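Gluconate kinase (Lactobacillus acidophilus, PDB 3LL3) binds ATP and D-xylulose and probably transfers phosphate from ATP to a sugar substrate, as a carbohydrate kinase of the FGGY family. Local coordinates at residues P295-G300 and G341-P346; A434-R439 and S449-F454. All coordinates share one frame; numbering follows the deposited sequence.

Interaction 1 (P295-G300 and G341-P346); sequences PVNNGG and GGERAP. With DXP (1-deoxy-D-xylulose-5-phosphate), chain D; ATP (adenosine-5'-triphosphate), chain C; XUL (D-xylulose), chain E.
Gly341 gives its backbone N-H to OD1 of Asn298. This bond opens a polar network in the C-terminal domain of the FGGY kinase fold, where the end of strand 289-296 meets a substrate-site loop. The bond is nearly straight (177°), and the N-H meets a lone pair of OD1, in the carbonyl plane. The same amide uses its other end on Gly342, with ND2 of Asn298 3.0 Å from the carbonyl O. Gly342 has a positive phi, which favours glycine.

Glu343 comes next, its chain bent at chi2 (51°), with the carboxylate among the backbone and side chains of 296-298. Its OE1 takes the N-H of Asn297 on the syn lone pair, 2.8 Å from N, and the N-H of Arg344 on the anti one. OE2 of Glu343 is met from above the carboxylate plane by ND2 of Asn298, at 2.8 Å. Two backbone N-H groups and a side-chain amide thus hold this buried carboxylate.

Arg344 grips a single oxygen side-on: NE lies 2.7 Å and NH2 2.9 Å from OD1 of Asn297. Amide and guanidinium are nearly coplanar. CB of Pro295 covers one guanidinium face, and Trp99 and His129 also touch the arginine. NH1 of Arg344 makes a hydrogen bond of 2.7 Å to O3 of D-xylulose. ND2 of Asn297 binds O3P of the 1-deoxy-D-xylulose-5-phosphate at 2.9 Å. Ala345 gives a weak backbone bond to Pro295 O and sets its CB 4.0 Å from CD of the Pro295 ring.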
ATOM      1  N   PRO A 295       9.716  -2.567  22.022  1.00 23.16           N
ATOM      2  CA  PRO A 295       8.386  -1.975  22.160  1.00 23.62           C
ATOM      3  C   PRO A 295       7.870  -1.668  20.747  1.00 24.22           C
ATOM      4  O   PRO A 295       8.605  -1.137  19.940  1.00 22.47           O
ATOM      5  CB  PRO A 295       8.654  -0.675  22.913  1.00 26.53           C
ATOM      6  CG  PRO A 295      10.150  -0.420  22.790  1.00 27.97           C
ATOM      7  CD  PRO A 295      10.793  -1.560  22.080  1.00 22.98           C
ATOM      8  N   VAL A 296       6.634  -2.037  20.446  1.00 24.54           N
ATOM      9  CA  VAL A 296       6.104  -1.903  19.086  1.00 24.21           C
ATOM     10  C   VAL A 296       4.825  -1.076  19.145  1.00 26.71           C
ATOM     11  O   VAL A 296       3.858  -1.459  19.833  1.00 27.85           O
ATOM     12  CB  VAL A 296       5.806  -3.292  18.489  1.00 25.11           C
ATOM     13  CG1 VAL A 296       5.216  -3.166  17.098  1.00 27.85           C
ATOM     14  CG2 VAL A 296       7.072  -4.140  18.436  1.00 22.90           C
ATOM     15  N   ASN A 297       4.813   0.058  18.452  1.00 22.56           N
ATOM     16  CA  ASN A 297       3.661   0.962  18.508  1.00 27.44           C
ATOM     17  C   ASN A 297       2.395   0.347  17.911  1.00 24.48           C
ATOM     18  O   ASN A 297       1.293   0.493  18.458  1.00 21.63           O
ATOM     19  CB  ASN A 297       3.938   2.276  17.762  1.00 26.25           C
ATOM     20  CG  ASN A 297       5.145   3.037  18.312  1.00 28.63           C
ATOM     21  OD1 ASN A 297       5.548   2.849  19.462  1.00 27.33           O
ATOM     22  ND2 ASN A 297       5.713   3.923  17.484  1.00 28.90           N
ATOM     23  N   ASN A 298       2.575  -0.317  16.775  1.00 23.86           N
ATOM     24  CA  ASN A 298       1.473  -0.618  15.870  1.00 23.32           C
ATOM     25  C   ASN A 298       0.803  -1.944  16.130  1.00 24.56           C
ATOM     26  O   ASN A 298       0.928  -2.892  15.344  1.00 24.21           O
ATOM     27  CB  ASN A 298       1.964  -0.496  14.425  1.00 23.33           C
ATOM     28  CG  ASN A 298       2.453   0.920  14.116  1.00 22.63           C
ATOM     29  OD1 ASN A 298       1.666   1.863  14.107  1.00 22.85           O
ATOM     30  ND2 ASN A 298       3.751   1.070  13.897  1.00 22.66           N
ATOM     31  N   GLY A 299       0.084  -2.000  17.249  1.00 23.74           N
ATOM     32  CA  GLY A 299      -0.624  -3.199  17.660  1.00 23.47           C
ATOM     33  C   GLY A 299      -2.108  -3.093  17.376  1.00 24.64           C
ATOM     34  O   GLY A 299      -2.523  -2.840  16.235  1.00 24.07           O
ATOM     35  N   GLY A 300      -2.912  -3.273  18.413  1.00 22.75           N
ATOM     36  CA  GLY A 300      -4.348  -3.236  18.266  1.00 24.06           C
ATOM     37  C   GLY A 300      -4.862  -1.892  17.803  1.00 25.35           C
ATOM     38  O   GLY A 300      -5.964  -1.806  17.265  1.00 23.09           O
ATOM     39  N   GLY A 341       1.642   4.757  13.023  1.00 25.20           N
ATOM     40  CA  GLY A 341       2.110   5.834  13.896  1.00 26.23           C
ATOM     41  C   GLY A 341       3.618   6.017  13.985  1.00 27.26           C
ATOM     42  O   GLY A 341       4.140   6.302  15.060  1.00 32.36           O
ATOM     43  N   GLY A 342       4.330   5.865  12.871  1.00 24.64           N
ATOM     44  CA  GLY A 342       5.773   5.709  12.952  1.00 26.14           C
ATOM     45  C   GLY A 342       6.015   4.412  13.709  1.00 25.92           C
ATOM     46  O   GLY A 342       5.049   3.728  14.090  1.00 26.95           O
ATOM     47  N   GLU A 343       7.270   4.042  13.938  1.00 24.88           N
ATOM     48  CA  GLU A 343       7.519   2.784  14.646  1.00 24.13           C
ATOM     49  C   GLU A 343       8.801   2.792  15.467  1.00 25.83           C
ATOM     50  O   GLU A 343       9.813   3.378  15.051  1.00 26.59           O
ATOM     51  CB  GLU A 343       7.536   1.609  13.649  1.00 22.31           C
ATOM     52  CG  GLU A 343       7.610   0.230  14.295  1.00 24.27           C
ATOM     53  CD  GLU A 343       6.562   0.048  15.378  1.00 24.61           C
ATOM     54  OE1 GLU A 343       6.737   0.590  16.504  1.00 26.05           O
ATOM     55  OE2 GLU A 343       5.562  -0.645  15.104  1.00 24.70           O
ATOM     56  N   ARG A 344       8.756   2.153  16.635  1.00 22.75           N
ATOM     57  CA  ARG A 344       9.964   1.888  17.393  1.00 23.77           C
ATOM     58  C   ARG A 344      10.520   0.545  16.904  1.00 23.92           C
ATOM     59  O   ARG A 344      10.862   0.439  15.735  1.00 24.42           O
ATOM     60  CB  ARG A 344       9.708   1.992  18.910  1.00 23.62           C
ATOM     61  CG  ARG A 344       9.578   3.465  19.338  1.00 26.64           C
ATOM     62  CD  ARG A 344       9.152   3.669  20.795  1.00 28.16           C
ATOM     63  NE  ARG A 344       7.785   3.215  21.007  1.00 28.50           N
ATOM     64  CZ  ARG A 344       7.308   2.794  22.176  1.00 33.72           C
ATOM     65  NH1 ARG A 344       8.091   2.775  23.245  1.00 32.07           N
ATOM     66  NH2 ARG A 344       6.047   2.379  22.272  1.00 33.06           N
ATOM     67  N   ALA A 345      10.619  -0.480  17.742  1.00 23.06           N
ATOM     68  CA  ALA A 345      11.073  -1.767  17.215  1.00 23.22           C
ATOM     69  C   ALA A 345      10.036  -2.261  16.218  1.00 23.66           C
ATOM     70  O   ALA A 345       8.849  -2.054  16.442  1.00 22.60           O
ATOM     71  CB  ALA A 345      11.251  -2.792  18.325  1.00 22.65           C
ATOM     72  N   PRO A 346      10.479  -2.913  15.120  1.00 22.97           N
ATOM     73  CA  PRO A 346      11.882  -3.208  14.795  1.00 21.36           C
ATOM     74  C   PRO A 346      12.618  -2.169  13.925  1.00 26.65           C
ATOM     75  O   PRO A 346      13.843  -2.245  13.835  1.00 26.74           O
ATOM     76  CB  PRO A 346      11.765  -4.523  14.028  1.00 26.04           C
ATOM     77  CG  PRO A 346      10.523  -4.311  13.212  1.00 24.35           C
ATOM     78  CD  PRO A 346       9.577  -3.481  14.097  1.00 24.51           C
TER
HETATM   79  C1  DXP D3264       5.668  12.616  14.752  1.00 59.86           C
HETATM   80  C2  DXP D3264       4.452  11.662  14.952  1.00 59.91           C
HETATM   81  C3  DXP D3264       4.384  10.899  16.299  1.00 57.87           C
HETATM   82  C4  DXP D3264       5.705  10.120  16.463  1.00 53.51           C
HETATM   83  C5  DXP D3264       5.906   8.921  17.423  1.00 50.11           C
HETATM   84  O2  DXP D3264       3.853  11.272  14.007  1.00 60.88           O
HETATM   85  O3  DXP D3264       3.191  10.232  16.438  1.00 58.94           O
HETATM   86  O4  DXP D3264       6.222   9.891  15.190  1.00 55.17           O
HETATM   87  O5  DXP D3264       6.543   7.780  16.911  1.00 50.30           O
HETATM   88  P   DXP D3264       7.738   6.878  17.629  1.00 42.23           P
HETATM   89  O2P DXP D3264       9.148   7.582  17.397  1.00 38.55           O
HETATM   90  O1P DXP D3264       7.315   6.520  19.133  1.00 36.74           O
HETATM   91  O3P DXP D3264       7.941   5.676  16.914  1.00 38.57           O
HETATM   92  PG  ATP C1760      -4.418  -2.049  29.356  1.00 65.57           P
HETATM   93  O1G ATP C1760      -6.056  -1.841  29.161  1.00 56.62           O
HETATM   94  O2G ATP C1760      -4.119  -3.424  30.239  1.00 54.67           O
HETATM   95  O3G ATP C1760      -3.847  -0.871  30.004  1.00 63.04           O
HETATM   96  PB  ATP C1760      -4.505  -1.784  26.505  1.00 44.19           P
HETATM   97  O1B ATP C1760      -3.442  -2.026  25.274  1.00 40.99           O
HETATM   98  O2B ATP C1760      -4.957  -0.400  26.570  1.00 45.61           O
HETATM   99  O3B ATP C1760      -3.698  -2.239  27.883  1.00 51.75           O
HETATM  100  PA  ATP C1760      -5.995  -4.194  25.670  1.00 34.09           P
HETATM  101  O1A ATP C1760      -4.822  -5.275  26.048  1.00 31.64           O
HETATM  102  O2A ATP C1760      -7.325  -4.673  26.021  1.00 38.60           O
HETATM  103  O3A ATP C1760      -5.880  -2.704  26.384  1.00 41.16           O
HETATM  104  O5' ATP C1760      -5.941  -4.013  24.036  1.00 33.57           O
HETATM  105  C5' ATP C1760      -6.714  -2.991  23.453  1.00 33.08           C
HETATM  106  C4' ATP C1760      -6.862  -3.294  21.981  1.00 31.19           C
HETATM  107  O4' ATP C1760      -7.503  -4.500  21.597  1.00 31.75           O
HETATM  108  C3' ATP C1760      -7.309  -2.194  20.973  1.00 30.05           C
HETATM  109  O3' ATP C1760      -6.264  -1.493  20.364  1.00 30.97           O
HETATM  110  C2' ATP C1760      -8.354  -2.920  20.051  1.00 30.08           C
HETATM  111  O2' ATP C1760      -8.337  -2.459  18.728  1.00 34.10           O
HETATM  112  C1' ATP C1760      -7.960  -4.363  20.279  1.00 33.56           C
HETATM  113  N9  ATP C1760      -9.070  -5.301  20.184  1.00 34.01           N
HETATM  114  C8  ATP C1760     -10.257  -5.252  20.819  1.00 34.49           C
HETATM  115  N7  ATP C1760     -10.941  -6.456  20.492  1.00 33.98           N
HETATM  116  C5  ATP C1760     -10.102  -7.225  19.653  1.00 31.51           C
HETATM  117  C6  ATP C1760     -10.260  -8.492  19.047  1.00 31.96           C
HETATM  118  N6  ATP C1760     -11.478  -9.255  19.291  1.00 31.99           N
HETATM  119  N1  ATP C1760      -9.282  -9.003  18.290  1.00 29.13           N
HETATM  120  C2  ATP C1760      -8.112  -8.308  18.082  1.00 28.71           C
HETATM  121  N3  ATP C1760      -7.967  -7.068  18.679  1.00 28.43           N
HETATM  122  C4  ATP C1760      -8.961  -6.548  19.451  1.00 30.21           C
HETATM  123  C1  XUL E7778       9.326  -0.579  27.840  1.00 44.45           C
HETATM  124  C2  XUL E7778       9.462   0.714  27.018  1.00 45.19           C
HETATM  125  C3  XUL E7778       8.275   1.713  26.927  1.00 44.11           C
HETATM  126  C4  XUL E7778       7.140   1.500  27.947  1.00 43.41           C
HETATM  127  C5  XUL E7778       7.521   1.883  29.390  1.00 40.47           C
HETATM  128  O1  XUL E7778       9.386  -1.697  26.987  1.00 47.29           O
HETATM  129  O2  XUL E7778      10.483   0.918  26.405  1.00 41.71           O
HETATM  130  O3  XUL E7778       7.685   1.618  25.654  1.00 41.02           O
HETATM  131  O4  XUL E7778       6.052   2.297  27.539  1.00 46.77           O
HETATM  132  O5  XUL E7778       6.381   2.188  30.156  1.00 35.38           O

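Interaction 2 (A434-R439 and S449-F454); sequences AMFLAR and SEIGQF
Phe436 lays one ring face against Ile451, and this is the tight part of the contact. Helix 429-441 of the C-terminal domain here meets a 3-10 segment further along the chain. CB of Ile451 sits 3.8 Å from the ring centroid and almost on its normal, a CH-pi contact. With CG anti to the backbone N (chi1 -179°), Phe436 places CG 3.7 Å from CG1 of Ile451. At the outer end of the ring, CE1 of Phe436 lies 3.4 Å from the backbone N of Ile451.

CD1 of Phe436 also touches CD2 of Phe454, at 3.9 Å, and CE2 of Phe454 lies at the edge of the Phe436 ring. The Phe454 side is more mixed and nearer solvent, with Ser449 and Gln453 exposed. Its loose approach is that of selenomethionine Met435, a Met-aromatic contact with the selenium 4.9 Å from the Phe454 ring centroid. Arg439 comes closer, with NE 3.3 Å from CZ of Phe454 and the guanidinium plane 52° from the ring plane. The polar end of Arg439 is held by Asn445 and the backbone of Ile23. Glu450 touches Phe436 through CB, while its carboxylate turns to Asn445, Gln446 and Asp447.

The contact packs the helix against the segment leading to strand 457-461. The helix also meets strands 4-11 and 70-78 and helix 239-245, and Ile451 reaches Ile245 of helix 239-245.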
ATOM      1  N   ALA A 434       4.538  -7.738  40.807  1.00 20.18           N
ATOM      2  CA  ALA A 434       4.804  -6.820  41.913  1.00 23.10           C
ATOM      3  C   ALA A 434       4.432  -7.486  43.221  1.00 24.27           C
ATOM      4  O   ALA A 434       5.189  -7.418  44.188  1.00 21.08           O
ATOM      5  CB  ALA A 434       4.043  -5.509  41.755  1.00 24.25           C
HETATM    6  N   MSE A 435       3.280  -8.168  43.218  1.00 24.21           N
HETATM    7  CA  MSE A 435       2.823  -8.905  44.386  1.00 24.54           C
HETATM    8  C   MSE A 435       3.846  -9.977  44.734  1.00 25.52           C
HETATM    9  O   MSE A 435       4.169 -10.185  45.913  1.00 24.63           O
HETATM   10  CB  MSE A 435       1.425  -9.479  44.130  1.00 27.41           C
HETATM   11  CG  MSE A 435       0.867 -10.425  45.195  1.00 32.13           C
HETATM   12 SE   MSE A 435       1.485 -12.284  45.010  1.00 42.53          SE
HETATM   13  CE  MSE A 435       0.382 -12.887  43.478  1.00 30.51           C
ATOM     14  N   PHE A 436       4.393 -10.622  43.708  1.00 24.96           N
ATOM     15  CA  PHE A 436       5.397 -11.666  43.924  1.00 26.31           C
ATOM     16  C   PHE A 436       6.709 -11.127  44.549  1.00 24.89           C
ATOM     17  O   PHE A 436       7.306 -11.767  45.422  1.00 24.73           O
ATOM     18  CB  PHE A 436       5.682 -12.456  42.636  1.00 23.29           C
ATOM     19  CG  PHE A 436       6.698 -13.551  42.818  1.00 23.23           C
ATOM     20  CD1 PHE A 436       6.326 -14.776  43.333  1.00 26.39           C
ATOM     21  CD2 PHE A 436       8.023 -13.350  42.481  1.00 24.81           C
ATOM     22  CE1 PHE A 436       7.247 -15.781  43.514  1.00 26.39           C
ATOM     23  CE2 PHE A 436       8.953 -14.348  42.661  1.00 26.37           C
ATOM     24  CZ  PHE A 436       8.559 -15.569  43.183  1.00 27.83           C
ATOM     25  N   LEU A 437       7.166  -9.964  44.104  1.00 25.06           N
ATOM     26  CA  LEU A 437       8.338  -9.346  44.735  1.00 24.97           C
ATOM     27  C   LEU A 437       8.079  -9.145  46.230  1.00 26.18           C
ATOM     28  O   LEU A 437       8.957  -9.362  47.070  1.00 26.73           O
ATOM     29  CB  LEU A 437       8.652  -8.000  44.099  1.00 23.43           C
ATOM     30  CG  LEU A 437       9.015  -7.933  42.611  1.00 25.75           C
ATOM     31  CD1 LEU A 437       9.249  -6.480  42.225  1.00 23.97           C
ATOM     32  CD2 LEU A 437      10.243  -8.756  42.283  1.00 24.06           C
ATOM     33  N   ALA A 438       6.860  -8.728  46.561  1.00 26.88           N
ATOM     34  CA  ALA A 438       6.483  -8.561  47.960  1.00 26.19           C
ATOM     35  C   ALA A 438       6.602  -9.896  48.695  1.00 28.24           C
ATOM     36  O   ALA A 438       7.161  -9.961  49.799  1.00 29.00           O
ATOM     37  CB  ALA A 438       5.071  -8.007  48.076  1.00 24.60           C
ATOM     38  N   ARG A 439       6.086 -10.963  48.087  1.00 25.62           N
ATOM     39  CA  ARG A 439       6.173 -12.282  48.695  1.00 28.30           C
ATOM     40  C   ARG A 439       7.627 -12.677  48.929  1.00 29.55           C
ATOM     41  O   ARG A 439       7.963 -13.253  49.959  1.00 29.63           O
ATOM     42  CB  ARG A 439       5.436 -13.341  47.859  1.00 28.09           C
ATOM     43  CG  ARG A 439       3.924 -13.125  47.828  1.00 30.64           C
ATOM     44  CD  ARG A 439       3.174 -14.290  47.164  1.00 33.66           C
ATOM     45  NE  ARG A 439       3.416 -15.580  47.810  1.00 31.69           N
ATOM     46  CZ  ARG A 439       2.715 -16.053  48.841  1.00 36.04           C
ATOM     47  NH1 ARG A 439       1.721 -15.344  49.365  1.00 34.67           N
ATOM     48  NH2 ARG A 439       3.007 -17.244  49.352  1.00 35.78           N
ATOM     49  N   SER A 449      11.632 -18.558  40.031  1.00 31.67           N
ATOM     50  CA  SER A 449      10.848 -19.576  39.330  1.00 32.01           C
ATOM     51  C   SER A 449       9.549 -19.886  40.052  1.00 30.72           C
ATOM     52  O   SER A 449       8.599 -20.411  39.467  1.00 31.01           O
ATOM     53  CB  SER A 449      11.663 -20.861  39.148  1.00 33.19           C
ATOM     54  OG  SER A 449      12.091 -21.394  40.391  1.00 37.83           O
ATOM     55  N   GLU A 450       9.498 -19.565  41.335  1.00 29.25           N
ATOM     56  CA  GLU A 450       8.303 -19.869  42.099  1.00 29.95           C
ATOM     57  C   GLU A 450       7.105 -19.031  41.651  1.00 27.49           C
ATOM     58  O   GLU A 450       5.976 -19.343  41.993  1.00 28.46           O
ATOM     59  CB  GLU A 450       8.567 -19.730  43.612  1.00 31.12           C
ATOM     60  CG  GLU A 450       9.621 -20.706  44.141  1.00 31.76           C
ATOM     61  CD  GLU A 450      10.102 -20.357  45.542  1.00 37.45           C
ATOM     62  OE1 GLU A 450       9.344 -19.697  46.280  1.00 34.58           O
ATOM     63  OE2 GLU A 450      11.234 -20.745  45.907  1.00 38.62           O
ATOM     64  N   ILE A 451       7.349 -17.968  40.891  1.00 28.11           N
ATOM     65  CA  ILE A 451       6.260 -17.126  40.388  1.00 27.09           C
ATOM     66  C   ILE A 451       5.310 -17.935  39.509  1.00 27.62           C
ATOM     67  O   ILE A 451       4.149 -17.572  39.326  1.00 27.70           O
ATOM     68  CB  ILE A 451       6.783 -15.905  39.603  1.00 27.41           C
ATOM     69  CG1 ILE A 451       5.704 -14.825  39.530  1.00 25.52           C
ATOM     70  CG2 ILE A 451       7.252 -16.320  38.195  1.00 26.78           C
ATOM     71  CD1 ILE A 451       6.220 -13.487  39.048  1.00 24.63           C
ATOM     72  N   GLY A 452       5.811 -19.041  38.976  1.00 27.25           N
ATOM     73  CA  GLY A 452       5.001 -19.949  38.178  1.00 28.58           C
ATOM     74  C   GLY A 452       3.727 -20.406  38.859  1.00 30.56           C
ATOM     75  O   GLY A 452       2.743 -20.735  38.201  1.00 30.82           O
ATOM     76  N   GLN A 453       3.717 -20.441  40.186  1.00 30.05           N
ATOM     77  CA  GLN A 453       2.514 -20.922  40.839  1.00 33.03           C
ATOM     78  C   GLN A 453       1.410 -19.887  40.781  1.00 32.63           C
ATOM     79  O   GLN A 453       0.233 -20.217  40.938  1.00 33.53           O
ATOM     80  CB  GLN A 453       2.776 -21.385  42.268  1.00 37.28           C
ATOM     81  CG  GLN A 453       3.314 -20.356  43.190  1.00 35.62           C
ATOM     82  CD  GLN A 453       3.620 -20.949  44.557  1.00 42.18           C
ATOM     83  OE1 GLN A 453       2.705 -21.299  45.326  1.00 44.08           O
ATOM     84  NE2 GLN A 453       4.910 -21.073  44.866  1.00 38.54           N
ATOM     85  N   PHE A 454       1.791 -18.640  40.525  1.00 28.87           N
ATOM     86  CA  PHE A 454       0.830 -17.551  40.479  1.00 29.03           C
ATOM     87  C   PHE A 454       0.495 -17.191  39.042  1.00 31.27           C
ATOM     88  O   PHE A 454      -0.651 -16.902  38.721  1.00 31.67           O
ATOM     89  CB  PHE A 454       1.387 -16.345  41.246  1.00 28.51           C
ATOM     90  CG  PHE A 454       1.723 -16.676  42.667  1.00 29.65           C
ATOM     91  CD1 PHE A 454       0.712 -16.867  43.593  1.00 29.80           C
ATOM     92  CD2 PHE A 454       3.031 -16.883  43.055  1.00 28.92           C
ATOM     93  CE1 PHE A 454       1.001 -17.215  44.891  1.00 34.28           C
ATOM     94  CE2 PHE A 454       3.333 -17.222  44.355  1.00 30.31           C
ATOM     95  CZ  PHE A 454       2.314 -17.390  45.276  1.00 33.10           C
TER

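In the fold
Interactions 1 and 2 lie on opposite sides of the chain's centre, about 30 Å apart between their centres, and share no element. Both are largely buried, but the centre of interaction 1 is about 12 Å from the chain's centre and that of interaction 2 about 19 Å. Their chemistry differs too. Interaction 1 is polar, with amides, a carboxylate and a guanidinium beside bound ligands. Interaction 2 is aromatic and aliphatic, away from the bound ligands and their pockets, and its charged groups find polar partners outside the two segments. Interaction 1 joins a strand end and its following loop to a loop some 40 residues further on; interaction 2 joins a helix to a 3-10 segment a few residues further along.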